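Local coordinates for C381 turret protein (Sulfolobus turreted icosahedral virus, PDB 4IND) that builds the pentameric turrets of the viral capsid, each subunit contributing a triple jelly roll fold, at the interface of chains A and B. Numbering follows the deposited sequence. Chains: chain A/B, C381 turret protein.

The interface of chains A and B. Residues chain A 21, 23, 54-57; chain B 11-13.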
# COMPACT_ATOMS: atom_id res chain seq x y z
N LYS A 21 -23.95 3.11 -22.94
CA LYS A 21 -23.77 3.01 -24.38
C LYS A 21 -25.13 3.31 -24.96
O LYS A 21 -26.07 2.54 -24.77
CB LYS A 21 -23.30 1.61 -24.81
CG LYS A 21 -22.93 1.61 -26.30
CD LYS A 21 -22.18 0.36 -26.71
CE LYS A 21 -21.71 0.48 -28.17
NZ LYS A 21 -20.82 -0.68 -28.56
N SER A 23 -26.56 3.40 -27.78
CA SER A 23 -27.17 2.53 -28.78
C SER A 23 -27.84 1.32 -28.16
O SER A 23 -28.43 0.50 -28.88
CB SER A 23 -26.12 2.10 -29.81
OG SER A 23 -24.98 1.61 -29.15
N LYS A 54 -18.18 1.08 -38.85
CA LYS A 54 -18.97 0.77 -37.66
C LYS A 54 -20.33 1.45 -37.81
O LYS A 54 -20.40 2.63 -38.14
CB LYS A 54 -18.26 1.29 -36.41
CG LYS A 54 -19.07 1.15 -35.11
CD LYS A 54 -18.22 1.49 -33.87
CE LYS A 54 -19.11 1.82 -32.69
NZ LYS A 54 -18.39 1.75 -31.38
N ILE A 55 -21.40 0.70 -37.59
CA ILE A 55 -22.74 1.26 -37.72
C ILE A 55 -23.49 1.09 -36.39
O ILE A 55 -23.61 -0.03 -35.89
CB ILE A 55 -23.51 0.56 -38.84
CG1 ILE A 55 -22.75 0.68 -40.16
CG2 ILE A 55 -24.90 1.17 -38.99
CD1 ILE A 55 -23.45 -0.02 -41.33
N VAL A 56 -23.95 2.21 -35.83
CA VAL A 56 -24.81 2.17 -34.64
C VAL A 56 -26.05 3.08 -34.81
O VAL A 56 -26.07 3.97 -35.66
CB VAL A 56 -24.06 2.59 -33.37
CG1 VAL A 56 -22.92 1.62 -33.08
CG2 VAL A 56 -23.53 4.02 -33.50
N SER A 57 -27.09 2.82 -34.03
CA SER A 57 -28.22 3.76 -33.93
C SER A 57 -28.05 4.53 -32.63
O SER A 57 -28.01 3.92 -31.57
CB SER A 57 -29.54 3.01 -33.93
OG SER A 57 -29.73 2.36 -35.16
N PRO B 11 -22.37 -3.94 -37.40
CA PRO B 11 -23.25 -3.35 -36.39
C PRO B 11 -22.54 -3.33 -35.04
O PRO B 11 -21.85 -4.29 -34.70
CB PRO B 11 -24.43 -4.34 -36.35
CG PRO B 11 -23.80 -5.67 -36.67
CD PRO B 11 -22.70 -5.34 -37.70
N ALA B 12 -22.68 -2.25 -34.28
CA ALA B 12 -21.94 -2.17 -33.03
C ALA B 12 -22.74 -1.55 -31.90
O ALA B 12 -22.19 -0.81 -31.09
CB ALA B 12 -20.62 -1.38 -33.25
N ASN B 13 -24.03 -1.88 -31.82
CA ASN B 13 -24.87 -1.26 -30.81
C ASN B 13 -24.71 -1.71 -29.37
O ASN B 13 -25.04 -0.95 -28.45
CB ASN B 13 -26.32 -1.41 -31.21
CG ASN B 13 -26.59 -0.82 -32.57
OD1 ASN B 13 -26.63 0.41 -32.72
ND2 ASN B 13 -26.71 -1.69 -33.58
O HOH W 1 -26.14 -1.13 -36.52
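B:Asn13 lies across the edge of chain A strand 52-60, and its carboxamide bonds to backbone atoms of that strand. The amide oxygen OD1 accepts a hydrogen bond from the main-chain N of A:Ser57 at 2.8 Å; the angle of 162° at the hydrogen and the donor's position in the carboxamide plane mark a nearly straight bond. The other branch, ND2, reaches water 1 at 3.0 Å, and that water also bonds to the carbonyl oxygen of A:Ile55. Tying both ends of the amide should restrict its rotation about CB-CG. The first torsion, with CG anti to the carbonyl carbon, sends the amide toward A:Ser57 while the main-chain carbonyl of B:Asn13 points toward A:Ser23.

There the hydroxyl OG of A:Ser23 donates to O of B:Asn13 at 2.7 Å, its approach tilted from the carbonyl plane. One residue earlier, the main-chain N of B:Ala12 bonds to O of A:Ile55 at 2.9 Å. That carbonyl oxygen thus receives the B:Ala12 amide as well as contacting the bridging water, and A:Ile55 forms a local parallel beta bridge with B:Pro11 between the chains.

The carbonyl of B:Ala12 meets the side-chain amine of A:Lys21, with NZ 2.9 Å from O but 35° out of the carbonyl plane, an approach away from the lone pairs. The extended lysine chain, with CG anti to the backbone N (chi1 -172°), carries the amine to this carbonyl. The methyl CB of B:Ala12 packs against the aliphatic chain of A:Lys54, 3.5 Å from CG, and faces A:Val56 CG1 at 3.8 Å.

Polar bonding to backbone and side chains therefore holds B:Ala12 and B:Asn13 on the neighbouring subunit, with B:Pro11 brought alongside by the bridge. Within the five-copy assembly, this N-terminal clasp probably helps join adjacent subunits in the turret.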